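Protein OS-9 homolog (Saccharomyces cerevisiae, PDB 2YMA) acts as a homodimeric lectin of endoplasmic reticulum quality control, recruiting misfolded lumenal glycoproteins for degradation, and is represented here by its dimerization domain. Local coordinates at residues W87-V92 with N126-S131. Residues are numbered along the deposited sequence; the frame is centred on the assembly and turned at random.
Sequences WLAEVV and NGNFLS
Asn128 grips the backbone of Leu88 twice, once with its own backbone and once with its side chain. Leu88 N donates to Asn128 O at 2.7 Å, and Asn128 ND2 returns a nearly straight bond to Leu88 O at 2.8 Å, with the acceptor almost in the plane of the amide. The side-chain amide thus takes the place of a backbone N-H where the pairing begins, next to the antiparallel non-hydrogen-bonded pair Trp87–Phe129. Trp87 carries its CG anti to the backbone N (chi1 -180°) and lies side by side with Asn128, both side chains pointing the same way, ring and amide planes 22° apart; Trp87 NE1 comes within 3.3 Å of Asn128 CB. That N-H donates to a water in the plane of the indole, which in turn makes a weak bond to Asn128 OD1. On the same face of the sheet, Phe129 receives the edge of Trp87 in a T-shaped pair, planes at 72°: Trp87 CD1 sits over one face of the phenyl ring, shifted toward its rim and closest to Phe129 CZ at 3.7 Å. Leu88 reaches over with CD1, which meets Leu130 CB at 3.7 Å. A classic beta bulge follows, Leu130 and Ser131 both facing Val86. Both segments belong to the Yos9 dimerization domain, and this end meets the homodimer partner: Leu130 O accepts from Asn117 ND2 of the second subunit, whose Phe120 packs on Leu130. Within the chain, strand 84-92 runs between strands 36-39 and 98-106, with Leu104 of the latter against Trp87.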
loop_
_atom_site.group_PDB
_atom_site.type_symbol
_atom_site.label_atom_id
_atom_site.label_comp_id
_atom_site.label_asym_id
_atom_site.label_seq_id
_atom_site.Cartn_x
_atom_site.Cartn_y
_atom_site.Cartn_z
ATOM N N TRP A 87 0.501 4.688 -3.676
ATOM C CA TRP A 87 -0.191 5.728 -2.924
ATOM C C TRP A 87 -1.605 5.231 -2.634
ATOM O O TRP A 87 -2.270 4.694 -3.525
ATOM C CB TRP A 87 -0.206 7.025 -3.754
ATOM C CG TRP A 87 -0.886 8.229 -3.106
ATOM C CD1 TRP A 87 -0.314 9.150 -2.257
ATOM C CD2 TRP A 87 -2.248 8.647 -3.281
ATOM N NE1 TRP A 87 -1.239 10.104 -1.897
ATOM C CE2 TRP A 87 -2.430 9.820 -2.508
ATOM C CE3 TRP A 87 -3.333 8.144 -4.018
ATOM C CZ2 TRP A 87 -3.656 10.495 -2.447
ATOM C CZ3 TRP A 87 -4.552 8.821 -3.961
ATOM C CH2 TRP A 87 -4.702 9.980 -3.176
ATOM N N LEU A 88 -2.060 5.387 -1.393
ATOM C CA LEU A 88 -3.360 4.850 -0.975
ATOM C C LEU A 88 -4.201 5.931 -0.347
ATOM O O LEU A 88 -3.681 6.802 0.344
ATOM C CB LEU A 88 -3.211 3.783 0.120
ATOM C CG LEU A 88 -2.292 2.579 0.122
ATOM C CD1 LEU A 88 -0.836 3.013 0.073
ATOM C CD2 LEU A 88 -2.585 1.821 1.407
ATOM N N ALA A 89 -5.510 5.823 -0.519
ATOM C CA ALA A 89 -6.436 6.759 0.100
ATOM C C ALA A 89 -7.805 6.123 0.279
ATOM O O ALA A 89 -8.262 5.340 -0.574
ATOM C CB ALA A 89 -6.542 8.037 -0.743
ATOM N N GLU A 90 -8.450 6.442 1.400
ATOM C CA GLU A 90 -9.841 6.065 1.601
ATOM C C GLU A 90 -10.702 6.830 0.609
ATOM O O GLU A 90 -10.481 8.024 0.349
ATOM C CB GLU A 90 -10.320 6.398 3.017
ATOM C CG GLU A 90 -9.586 5.687 4.136
ATOM C CD GLU A 90 -10.216 5.958 5.496
ATOM O OE1 GLU A 90 -11.360 6.466 5.537
ATOM O OE2 GLU A 90 -9.571 5.659 6.524
ATOM N N VAL A 91 -11.679 6.136 0.047
ATOM C CA VAL A 91 -12.708 6.785 -0.743
ATOM C C VAL A 91 -13.978 6.815 0.099
ATOM O O VAL A 91 -14.498 5.766 0.500
ATOM C CB VAL A 91 -12.942 6.049 -2.070
ATOM C CG1 VAL A 91 -14.130 6.631 -2.796
ATOM C CG2 VAL A 91 -11.682 6.115 -2.935
ATOM N N VAL A 92 -14.453 8.015 0.413
ATOM C CA VAL A 92 -15.677 8.155 1.196
ATOM C C VAL A 92 -16.755 8.840 0.366
ATOM O O VAL A 92 -16.456 9.462 -0.654
ATOM C CB VAL A 92 -15.450 8.966 2.496
ATOM C CG1 VAL A 92 -14.353 8.328 3.345
ATOM C CG2 VAL A 92 -15.118 10.428 2.170
ATOM N N ASN A 126 -1.237 5.514 9.656
ATOM C CA ASN A 126 -0.675 5.462 8.305
ATOM C C ASN A 126 -0.792 6.781 7.552
ATOM O O ASN A 126 -1.795 7.482 7.647
ATOM C CB ASN A 126 -1.340 4.384 7.452
ATOM C CG ASN A 126 -1.179 2.983 8.023
ATOM O OD1 ASN A 126 -0.164 2.639 8.628
ATOM N ND2 ASN A 126 -2.192 2.165 7.817
ATOM N N GLY A 127 0.242 7.104 6.787
ATOM C CA GLY A 127 0.125 8.114 5.762
ATOM C C GLY A 127 -0.469 7.514 4.495
ATOM O O GLY A 127 -1.017 6.417 4.517
ATOM N N ASN A 128 -0.356 8.249 3.394
ATOM C CA ASN A 128 -0.877 7.840 2.099
ATOM C C ASN A 128 0.097 6.970 1.313
ATOM O O ASN A 128 -0.316 6.231 0.418
ATOM C CB ASN A 128 -1.238 9.084 1.252
ATOM C CG ASN A 128 -2.441 9.848 1.801
ATOM O OD1 ASN A 128 -2.293 10.924 2.392
ATOM N ND2 ASN A 128 -3.643 9.293 1.607
ATOM N N PHE A 129 1.389 7.079 1.605
ATOM C CA PHE A 129 2.382 6.296 0.869
ATOM C C PHE A 129 2.761 5.006 1.558
ATOM O O PHE A 129 3.101 4.989 2.735
ATOM C CB PHE A 129 3.646 7.091 0.601
ATOM C CG PHE A 129 3.481 8.152 -0.423
ATOM C CD1 PHE A 129 3.669 7.872 -1.762
ATOM C CD2 PHE A 129 3.143 9.445 -0.049
ATOM C CE1 PHE A 129 3.521 8.874 -2.716
ATOM C CE2 PHE A 129 3.015 10.441 -0.991
ATOM C CZ PHE A 129 3.196 10.157 -2.323
ATOM N N LEU A 130 2.679 3.920 0.806
ATOM C CA LEU A 130 3.220 2.648 1.245
ATOM C C LEU A 130 4.696 2.606 0.832
ATOM O O LEU A 130 5.560 2.175 1.601
ATOM C CB LEU A 130 2.443 1.493 0.610
ATOM C CG LEU A 130 3.034 0.105 0.838
ATOM C CD1 LEU A 130 3.150 -0.179 2.328
ATOM C CD2 LEU A 130 2.201 -0.941 0.136
ATOM N N SER A 131 4.978 3.092 -0.375
ATOM C CA SER A 131 6.326 3.076 -0.907
ATOM C C SER A 131 6.490 4.121 -2.013
ATOM O O SER A 131 5.506 4.602 -2.582
ATOM C CB SER A 131 6.671 1.673 -1.434
ATOM O OG SER A 131 6.147 1.444 -2.735
HETATM O O HOH W 1 -0.986 12.465 -0.308
#